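Local coordinates for protein histone-lysine N-methyltransferase SETMAR (Homo sapiens, PDB 3F2K) that combines a histone H3 methyltransferase with a mariner-derived transposase domain, present here, that binds DNA, and acts in double-strand break repair and DNA integration, at residues K71-T76 and H182-A187; H86-N91 and A102-E107; T164-F169 and I207-S212. All coordinates share one frame; numbering follows the deposited sequence.

Contact 1: residues K71-T76 and H182-A187; sequences KKVMVT and HNQQDA
The strand 72-76 and the first turn of the helix 184-187 come nearest at Val73 and Gln184, whose CA atoms lie 6.7 Å apart. The contact is small and made by van der Waals packing. Val73 directs its side chain at the helix, and its two methyls take different partners. CG1 of Val73 meets CB of Ala187 at 3.9 Å, one helical turn on from Gln184, so Val73 spans the first turn. CG2 of Val73 sits almost straight over the flat face of the Gln184 amide, 3.6 Å from CD of Gln184. The same methyl also touches the aliphatic part of that side chain, with CG2 of Val73 3.7 Å from CG of Gln184. Gln184 reaches this place because CG stands opposite the backbone N (chi1 -172°) and the chain then runs extended. It crosses the valine at about a right angle.

The strand belongs to the mixed sheet of the RNase H-like transposase domain, where it lies between strands 34-43 and 83-89. The helix 184-196 packs against this sheet. Phe89 from the neighbouring strand touches both Val73 and Gln184. On the other side of the strand, Lys72 makes a cation-pi contact with Trp41.

The helix start is held by its own cap. Asn183 is the N-cap residue, and its OD1 accepts from N of Asp186 at 3.0 Å. The donor stands above the carbonyl plane, so the bond does not follow a lone pair. Asp186 OD2 accepts in turn from N of His182 at 3.3 Å, through its anti lone pair. The Asp186 carboxylate thus ties the residue before the cap to the first turn, and its negative charge probably suits the helix N-terminus.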
loop_
_atom_site.group_PDB
_atom_site.type_symbol
_atom_site.label_atom_id
_atom_site.label_comp_id
_atom_site.label_asym_id
_atom_site.label_seq_id
_atom_site.Cartn_x
_atom_site.Cartn_y
_atom_site.Cartn_z
ATOM N N LYS A 71 -0.729 20.361 12.492
ATOM C CA LYS A 71 -0.358 20.273 11.106
ATOM C C LYS A 71 0.046 18.819 10.741
ATOM O O LYS A 71 0.557 18.047 11.592
ATOM C CB LYS A 71 0.746 21.267 10.756
ATOM N N LYS A 72 -0.184 18.496 9.469
ATOM C CA LYS A 72 0.025 17.144 8.930
ATOM C C LYS A 72 0.171 17.262 7.427
ATOM O O LYS A 72 -0.273 18.250 6.791
ATOM C CB LYS A 72 -1.162 16.206 9.290
ATOM C CG LYS A 72 -2.544 16.745 8.873
ATOM C CD LYS A 72 -3.717 15.917 9.411
ATOM C CE LYS A 72 -5.003 16.193 8.566
ATOM N NZ LYS A 72 -5.203 17.743 8.325
ATOM N N VAL A 73 0.784 16.237 6.820
ATOM C CA VAL A 73 0.841 16.176 5.373
ATOM C C VAL A 73 0.530 14.710 5.030
ATOM O O VAL A 73 1.000 13.797 5.726
ATOM C CB VAL A 73 2.226 16.666 4.820
ATOM C CG1 VAL A 73 3.420 15.881 5.459
ATOM C CG2 VAL A 73 2.281 16.655 3.270
HETATM N N MSE A 74 -0.275 14.500 3.995
HETATM C CA MSE A 74 -0.545 13.149 3.494
HETATM C C MSE A 74 0.485 12.662 2.498
HETATM O O MSE A 74 0.832 13.344 1.543
HETATM C CB MSE A 74 -1.931 13.080 2.856
HETATM C CG MSE A 74 -2.315 11.698 2.435
HETATM SE SE MSE A 74 -4.147 11.784 1.733
HETATM C CE MSE A 74 -3.749 11.552 -0.147
ATOM N N VAL A 75 0.945 11.438 2.724
ATOM C CA VAL A 75 1.863 10.752 1.788
ATOM C C VAL A 75 1.135 9.519 1.239
ATOM O O VAL A 75 0.254 8.919 1.912
ATOM C CB VAL A 75 3.236 10.404 2.459
ATOM C CG1 VAL A 75 3.072 9.348 3.599
ATOM C CG2 VAL A 75 4.308 9.938 1.399
ATOM N N THR A 76 1.477 9.159 0.012
ATOM C CA THR A 76 1.029 7.948 -0.643
ATOM C C THR A 76 2.365 7.314 -1.114
ATOM O O THR A 76 3.261 7.986 -1.664
ATOM C CB THR A 76 0.046 8.234 -1.808
ATOM O OG1 THR A 76 -1.035 9.071 -1.331
ATOM C CG2 THR A 76 -0.513 6.905 -2.362
ATOM N N HIS A 182 8.920 21.400 11.124
ATOM C CA HIS A 182 8.504 22.800 11.177
ATOM C C HIS A 182 7.562 23.102 10.037
ATOM O O HIS A 182 6.616 23.880 10.185
ATOM C CB HIS A 182 9.708 23.733 11.089
ATOM N N ASN A 183 7.836 22.478 8.899
ATOM C CA ASN A 183 7.130 22.732 7.664
ATOM C C ASN A 183 6.933 21.407 6.937
ATOM O O ASN A 183 7.316 20.344 7.470
ATOM C CB ASN A 183 7.943 23.693 6.790
ATOM C CG ASN A 183 9.414 23.386 6.831
ATOM O OD1 ASN A 183 9.917 22.569 6.058
ATOM N ND2 ASN A 183 10.124 24.036 7.755
ATOM N N GLN A 184 6.354 21.479 5.736
ATOM C CA GLN A 184 6.144 20.287 4.901
ATOM C C GLN A 184 7.460 19.726 4.370
ATOM O O GLN A 184 7.580 18.513 4.129
ATOM C CB GLN A 184 5.218 20.566 3.715
ATOM C CG GLN A 184 4.846 19.252 2.947
ATOM C CD GLN A 184 3.986 19.445 1.678
ATOM O OE1 GLN A 184 4.282 18.872 0.620
ATOM N NE2 GLN A 184 2.925 20.222 1.793
ATOM N N GLN A 185 8.443 20.600 4.164
ATOM C CA GLN A 185 9.706 20.156 3.590
ATOM C C GLN A 185 10.494 19.266 4.568
ATOM O O GLN A 185 11.122 18.276 4.161
ATOM C CB GLN A 185 10.527 21.354 3.099
ATOM C CG GLN A 185 11.787 20.981 2.322
ATOM C CD GLN A 185 11.520 20.182 1.052
ATOM O OE1 GLN A 185 11.068 20.720 0.040
ATOM N NE2 GLN A 185 11.841 18.894 1.093
ATOM N N ASP A 186 10.433 19.598 5.860
ATOM C CA ASP A 186 11.170 18.834 6.861
ATOM C C ASP A 186 10.556 17.470 7.015
ATOM O O ASP A 186 11.276 16.496 7.271
ATOM C CB ASP A 186 11.133 19.515 8.239
ATOM C CG ASP A 186 11.868 20.850 8.256
ATOM O OD1 ASP A 186 12.867 21.027 7.501
ATOM O OD2 ASP A 186 11.433 21.707 9.057
ATOM N N ALA A 187 9.229 17.423 6.876
ATOM C CA ALA A 187 8.454 16.181 6.981
ATOM C C ALA A 187 8.791 15.280 5.794
ATOM O O ALA A 187 9.045 14.067 5.975
ATOM C CB ALA A 187 6.938 16.469 7.083
#

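Contact 2: residues H86-N91 and A102-E107; sequences HYSFLN and AQEIDE
His86 and Glu104 form the direct hydrogen bond of this contact, between strand 83-89 at the margin of the sheet and helix 98-115. The axes of strand 86-89 and helix 102-107 approach to 9.5 Å and run roughly antiparallel. NE2 of His86 donates to OE1 of Glu104 at 2.9 Å, with an N-H...O angle of 155°. The oxygen lies in the imidazole plane, at the ring edge. The carboxylate is nearly coplanar with the ring, the planes being 12° apart, and the donor comes in close to the line of the C-O bond. Glu104 gets there by bending at chi2 (-60°), which brings its carboxylate round to the strand.

A water adds a second link. It donates to OE1 of Glu104 at 2.7 Å and is hydrogen-bonded to OG of Ser88 at 2.6 Å. OE1 of Glu104 therefore takes both the imidazole N-H and a water proton. The other oxygen, OE2, makes a salt bridge with Lys100, one turn earlier in the helix.

The remaining contact is a close approach without a hydrogen bond. Glu107 extends from the next turn, and its OE2 lies 3.3 Å from CE1 of His86. It approaches the ring obliquely, and the two side chains cross at about a right angle. Trp78 of strand 72-80 also meets the imidazole.

ND1 of His86 is hydrogen-bonded to NZ of Lys111, so both ring nitrogens are engaged and the ring's rotation is fixed. With Lys111 at ND1, a neutral ring protonated on NE2 is the likelier reading; the carboxylates would pull the other way, the lysine against them.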
loop_
_atom_site.group_PDB
_atom_site.type_symbol
_atom_site.label_atom_id
_atom_site.label_comp_id
_atom_site.label_asym_id
_atom_site.label_seq_id
_atom_site.Cartn_x
_atom_site.Cartn_y
_atom_site.Cartn_z
ATOM N N HIS A 86 7.236 4.593 -6.139
ATOM C CA HIS A 86 6.785 6.007 -6.273
ATOM C C HIS A 86 6.252 6.428 -4.907
ATOM O O HIS A 86 5.595 5.620 -4.207
ATOM C CB HIS A 86 5.621 6.139 -7.338
ATOM C CG HIS A 86 5.099 7.567 -7.471
ATOM N ND1 HIS A 86 5.926 8.646 -7.736
ATOM C CD2 HIS A 86 3.839 8.072 -7.397
ATOM C CE1 HIS A 86 5.194 9.747 -7.815
ATOM N NE2 HIS A 86 3.918 9.419 -7.631
ATOM N N TYR A 87 6.488 7.680 -4.544
ATOM C CA TYR A 87 5.730 8.262 -3.401
ATOM C C TYR A 87 5.475 9.728 -3.668
ATOM O O TYR A 87 6.177 10.354 -4.481
ATOM C CB TYR A 87 6.469 8.081 -2.062
ATOM C CG TYR A 87 7.814 8.778 -1.975
ATOM C CD1 TYR A 87 7.931 10.097 -1.512
ATOM C CD2 TYR A 87 8.964 8.100 -2.314
ATOM C CE1 TYR A 87 9.176 10.696 -1.402
ATOM C CE2 TYR A 87 10.230 8.699 -2.232
ATOM C CZ TYR A 87 10.319 9.978 -1.794
ATOM O OH TYR A 87 11.577 10.505 -1.702
ATOM N N SER A 88 4.498 10.311 -2.993
ATOM C CA SER A 88 4.127 11.701 -3.345
ATOM C C SER A 88 3.462 12.288 -2.113
ATOM O O SER A 88 2.910 11.542 -1.273
ATOM C CB SER A 88 3.171 11.764 -4.553
ATOM O OG SER A 88 1.942 11.094 -4.333
ATOM N N PHE A 89 3.537 13.599 -2.003
ATOM C CA PHE A 89 2.910 14.293 -0.865
ATOM C C PHE A 89 1.823 15.184 -1.444
ATOM O O PHE A 89 2.002 15.721 -2.530
ATOM C CB PHE A 89 3.961 15.127 -0.139
ATOM C CG PHE A 89 5.021 14.286 0.483
ATOM C CD1 PHE A 89 4.871 13.825 1.782
ATOM C CD2 PHE A 89 6.149 13.924 -0.231
ATOM C CE1 PHE A 89 5.858 13.009 2.369
ATOM C CE2 PHE A 89 7.137 13.111 0.374
ATOM C CZ PHE A 89 6.971 12.663 1.646
ATOM N N LEU A 90 0.688 15.231 -0.760
ATOM C CA LEU A 90 -0.444 16.054 -1.169
ATOM C C LEU A 90 -0.094 17.501 -0.855
ATOM O O LEU A 90 0.209 17.840 0.316
ATOM C CB LEU A 90 -1.678 15.605 -0.394
ATOM C CG LEU A 90 -3.078 16.159 -0.675
ATOM C CD1 LEU A 90 -3.563 15.610 -2.004
ATOM C CD2 LEU A 90 -3.943 15.741 0.506
ATOM N N ASN A 91 -0.093 18.305 -1.919
ATOM C CA ASN A 91 0.351 19.711 -1.958
ATOM C C ASN A 91 -0.809 20.706 -1.937
ATOM O O ASN A 91 -1.955 20.380 -2.308
ATOM C CB ASN A 91 1.167 20.001 -3.233
ATOM C CG ASN A 91 2.399 19.135 -3.363
ATOM O OD1 ASN A 91 2.649 18.582 -4.431
ATOM N ND2 ASN A 91 3.169 19.009 -2.287
ATOM N N ALA A 102 -5.983 8.718 -10.258
ATOM C CA ALA A 102 -5.690 8.231 -11.630
ATOM C C ALA A 102 -4.360 8.770 -12.231
ATOM O O ALA A 102 -3.579 7.987 -12.819
ATOM C CB ALA A 102 -6.911 8.443 -12.604
ATOM N N GLN A 103 -4.103 10.072 -12.040
ATOM C CA GLN A 103 -2.872 10.718 -12.500
ATOM C C GLN A 103 -1.679 10.160 -11.733
ATOM O O GLN A 103 -0.616 9.920 -12.306
ATOM C CB GLN A 103 -2.970 12.235 -12.348
ATOM C CG GLN A 103 -3.954 12.816 -13.352
ATOM C CD GLN A 103 -3.610 12.385 -14.809
ATOM O OE1 GLN A 103 -4.450 11.806 -15.533
ATOM N NE2 GLN A 103 -2.344 12.602 -15.205
ATOM N N GLU A 104 -1.881 9.858 -10.448
ATOM C CA GLU A 104 -0.816 9.264 -9.649
ATOM C C GLU A 104 -0.457 7.859 -10.117
ATOM O O GLU A 104 0.734 7.487 -10.142
ATOM C CB GLU A 104 -1.247 9.248 -8.179
ATOM C CG GLU A 104 -1.123 10.688 -7.533
ATOM C CD GLU A 104 0.306 11.306 -7.530
ATOM O OE1 GLU A 104 1.321 10.619 -7.292
ATOM O OE2 GLU A 104 0.415 12.547 -7.728
ATOM N N ILE A 105 -1.467 7.070 -10.449
ATOM C CA ILE A 105 -1.264 5.685 -10.979
ATOM C C ILE A 105 -0.490 5.757 -12.300
ATOM O O ILE A 105 0.456 5.017 -12.513
ATOM C CB ILE A 105 -2.615 5.024 -11.207
ATOM C CG1 ILE A 105 -3.256 4.632 -9.860
ATOM C CG2 ILE A 105 -2.527 3.781 -12.105
ATOM C CD1 ILE A 105 -4.738 4.172 -10.078
ATOM N N ASP A 106 -0.875 6.682 -13.166
ATOM C CA ASP A 106 -0.109 6.881 -14.436
ATOM C C ASP A 106 1.370 7.186 -14.153
ATOM O O ASP A 106 2.261 6.607 -14.811
ATOM C CB ASP A 106 -0.743 8.007 -15.242
ATOM C CG ASP A 106 -0.500 7.881 -16.689
ATOM O OD1 ASP A 106 0.661 8.144 -17.111
ATOM O OD2 ASP A 106 -1.470 7.626 -17.404
ATOM N N GLU A 107 1.653 8.086 -13.211
ATOM C CA GLU A 107 3.052 8.482 -12.906
ATOM C C GLU A 107 3.769 7.283 -12.299
ATOM O O GLU A 107 4.910 7.002 -12.698
ATOM C CB GLU A 107 3.091 9.658 -11.926
ATOM C CG GLU A 107 4.507 10.222 -11.720
ATOM C CD GLU A 107 4.570 11.446 -10.815
ATOM O OE1 GLU A 107 3.519 12.072 -10.559
ATOM O OE2 GLU A 107 5.712 11.776 -10.369
HETATM O O HOH W 1 0.800 9.000 -5.253
#

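Contact 3: residues T164-F169 and I207-S212; sequences TNYHVF and INQLIS
The ring of Tyr166 meets helix 207-212 mainly at its hydroxyl end. Leu210 CD2 lies at the ring edge, near the plane, and is 3.5 Å from OH of Tyr166. OE1 of Gln209 approaches obliquely, 3.7 Å from CE1 of Tyr166, with amide and ring planes 30° apart. Arg213 makes a cation-pi contact with the same ring. Within the first helix, CG2 of Thr164 sits over one face of the Phe169 ring, toward its rim, while ND2 of Asn165 lies at its edge.

The Tyr166 hydroxyl is hydrogen-bonded to O of Gly206. The tyrosine takes up a carbonyl left by a kink in the second helix. N of Leu210 bonds to O of Ile207 at 2.9 Å rather than to the turn before. The first helix is irregular too: N of Phe169 reaches O of Thr164 at 2.8 Å, closing a pi-type turn.

These two helices pack beside the catalytic sheet of the RNase H-like fold. Asn165 is hydrogen-bonded to Asp38, a magnesium ligand. Its spacing from Asp130, the other ligand, probably makes it the asparagine that replaces the third aspartate of mariner transposases.

A water adds a second polar bridge between the helices. It donates to OE1 of Gln209 at 2.6 Å and is hydrogen-bonded to ND1 of His167 at 2.7 Å. NE2 of His167 is bonded to O of Phe202.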
loop_
_atom_site.group_PDB
_atom_site.type_symbol
_atom_site.label_atom_id
_atom_site.label_comp_id
_atom_site.label_asym_id
_atom_site.label_seq_id
_atom_site.Cartn_x
_atom_site.Cartn_y
_atom_site.Cartn_z
ATOM N N THR A 164 1.243 -1.934 2.957
ATOM C CA THR A 164 1.807 -0.646 3.209
ATOM C C THR A 164 1.525 -0.285 4.664
ATOM O O THR A 164 2.349 0.324 5.336
ATOM C CB THR A 164 1.236 0.425 2.288
ATOM O OG1 THR A 164 1.421 -0.033 0.938
ATOM C CG2 THR A 164 1.940 1.787 2.505
ATOM N N ASN A 165 0.352 -0.695 5.126
ATOM C CA ASN A 165 -0.037 -0.350 6.485
ATOM C C ASN A 165 0.677 -1.235 7.547
ATOM O O ASN A 165 1.330 -0.693 8.455
ATOM C CB ASN A 165 -1.558 -0.444 6.573
ATOM C CG ASN A 165 -2.078 0.402 7.653
ATOM O OD1 ASN A 165 -2.097 -0.019 8.789
ATOM N ND2 ASN A 165 -2.480 1.617 7.307
ATOM N N TYR A 166 0.604 -2.556 7.415
ATOM C CA TYR A 166 1.177 -3.439 8.454
ATOM C C TYR A 166 2.727 -3.515 8.452
ATOM O O TYR A 166 3.347 -3.811 9.475
ATOM C CB TYR A 166 0.566 -4.824 8.463
ATOM C CG TYR A 166 0.901 -5.745 7.298
ATOM C CD1 TYR A 166 2.244 -6.227 7.091
ATOM C CD2 TYR A 166 -0.088 -6.142 6.398
ATOM C CE1 TYR A 166 2.521 -7.127 6.057
ATOM C CE2 TYR A 166 0.169 -7.025 5.371
ATOM C CZ TYR A 166 1.474 -7.476 5.178
ATOM O OH TYR A 166 1.662 -8.315 4.126
ATOM N N HIS A 167 3.334 -3.140 7.320
ATOM C CA HIS A 167 4.788 -3.214 7.173
ATOM C C HIS A 167 5.419 -1.828 7.080
ATOM O O HIS A 167 6.096 -1.367 8.041
ATOM C CB HIS A 167 5.180 -4.047 5.922
ATOM C CG HIS A 167 6.652 -4.289 5.829
ATOM N ND1 HIS A 167 7.336 -4.955 6.834
ATOM C CD2 HIS A 167 7.563 -3.996 4.861
ATOM C CE1 HIS A 167 8.634 -5.001 6.506
ATOM N NE2 HIS A 167 8.784 -4.446 5.306
ATOM N N VAL A 168 5.238 -1.144 5.952
ATOM C CA VAL A 168 5.932 0.152 5.779
ATOM C C VAL A 168 5.548 1.160 6.857
ATOM O O VAL A 168 6.419 1.778 7.508
ATOM C CB VAL A 168 5.758 0.739 4.294
ATOM C CG1 VAL A 168 6.497 2.050 4.156
ATOM C CG2 VAL A 168 6.250 -0.301 3.225
ATOM N N PHE A 169 4.233 1.318 7.097
ATOM C CA PHE A 169 3.793 2.318 8.041
ATOM C C PHE A 169 4.175 2.010 9.491
ATOM O O PHE A 169 4.414 2.914 10.260
ATOM C CB PHE A 169 2.265 2.628 7.886
ATOM C CG PHE A 169 1.927 3.415 6.571
ATOM C CD1 PHE A 169 2.931 4.069 5.865
ATOM C CD2 PHE A 169 0.630 3.492 6.066
ATOM C CE1 PHE A 169 2.655 4.753 4.666
ATOM C CE2 PHE A 169 0.350 4.216 4.843
ATOM C CZ PHE A 169 1.364 4.812 4.174
ATOM N N ILE A 207 5.690 -7.929 1.485
ATOM C CA ILE A 207 4.915 -8.615 0.484
ATOM C C ILE A 207 4.758 -10.065 0.900
ATOM O O ILE A 207 3.643 -10.569 1.022
ATOM C CB ILE A 207 5.611 -8.567 -0.917
ATOM C CG1 ILE A 207 5.691 -7.119 -1.382
ATOM C CG2 ILE A 207 4.878 -9.489 -1.906
ATOM C CD1 ILE A 207 4.348 -6.505 -1.692
ATOM N N ASN A 208 5.894 -10.700 1.135
ATOM C CA ASN A 208 5.950 -12.162 1.435
ATOM C C ASN A 208 5.153 -12.600 2.694
ATOM O O ASN A 208 4.549 -13.697 2.734
ATOM C CB ASN A 208 7.407 -12.629 1.343
ATOM C CG ASN A 208 7.841 -12.719 -0.118
ATOM O OD1 ASN A 208 7.307 -13.548 -0.871
ATOM N ND2 ASN A 208 8.800 -11.872 -0.544
ATOM N N GLN A 209 5.047 -11.672 3.629
ATOM C CA GLN A 209 4.232 -11.899 4.844
ATOM C C GLN A 209 2.775 -12.109 4.512
ATOM O O GLN A 209 2.081 -12.650 5.336
ATOM C CB GLN A 209 4.384 -10.761 5.828
ATOM C CG GLN A 209 5.639 -11.016 6.639
ATOM C CD GLN A 209 5.988 -9.916 7.609
ATOM O OE1 GLN A 209 5.313 -8.916 7.678
ATOM N NE2 GLN A 209 7.071 -10.125 8.380
ATOM N N LEU A 210 2.303 -11.692 3.316
ATOM C CA LEU A 210 0.892 -11.889 3.003
ATOM C C LEU A 210 0.399 -13.320 3.194
ATOM O O LEU A 210 -0.765 -13.524 3.646
ATOM C CB LEU A 210 0.539 -11.450 1.546
ATOM C CG LEU A 210 0.488 -9.949 1.249
ATOM C CD1 LEU A 210 0.444 -9.721 -0.277
ATOM C CD2 LEU A 210 -0.814 -9.360 1.916
ATOM N N ILE A 211 1.194 -14.304 2.762
ATOM C CA ILE A 211 0.742 -15.688 2.853
ATOM C C ILE A 211 0.450 -16.072 4.295
ATOM O O ILE A 211 -0.629 -16.617 4.627
ATOM C CB ILE A 211 1.766 -16.651 2.262
ATOM C CG1 ILE A 211 2.026 -16.238 0.813
ATOM C CG2 ILE A 211 1.187 -18.086 2.259
ATOM C CD1 ILE A 211 0.787 -16.453 0.010
ATOM N N SER A 212 1.381 -15.734 5.157
ATOM C CA SER A 212 1.201 -16.050 6.592
ATOM C C SER A 212 0.006 -15.306 7.211
ATOM O O SER A 212 -0.751 -15.894 8.033
ATOM C CB SER A 212 2.514 -15.864 7.392
ATOM O OG SER A 212 2.930 -14.516 7.416
HETATM O O HOH W 2 6.248 -6.685 8.641
#

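Contacts 1 and 2 share the sheet. Their strands 72-80 and 83-89 are neighbours, and backbone bonds join Thr76 to Ser88 and Met74 to Leu90. Their centres are 15 Å apart. The centre of contact 3 is 24 Å from that of contact 1 and 21 Å from that of contact 2, and contact 3 touches neither. Contact 2 is the more local, with both halves between the two segments of contact 1. Contact 3 follows contact 2, and its segments alternate with those of contact 1. Contacts 1 and 2 set helices 184-196 and 98-115 against the sheet. Contact 3 joins helix 202-219 to helix 163-176, whose Asn165 bonds to the magnesium ligand Asp38.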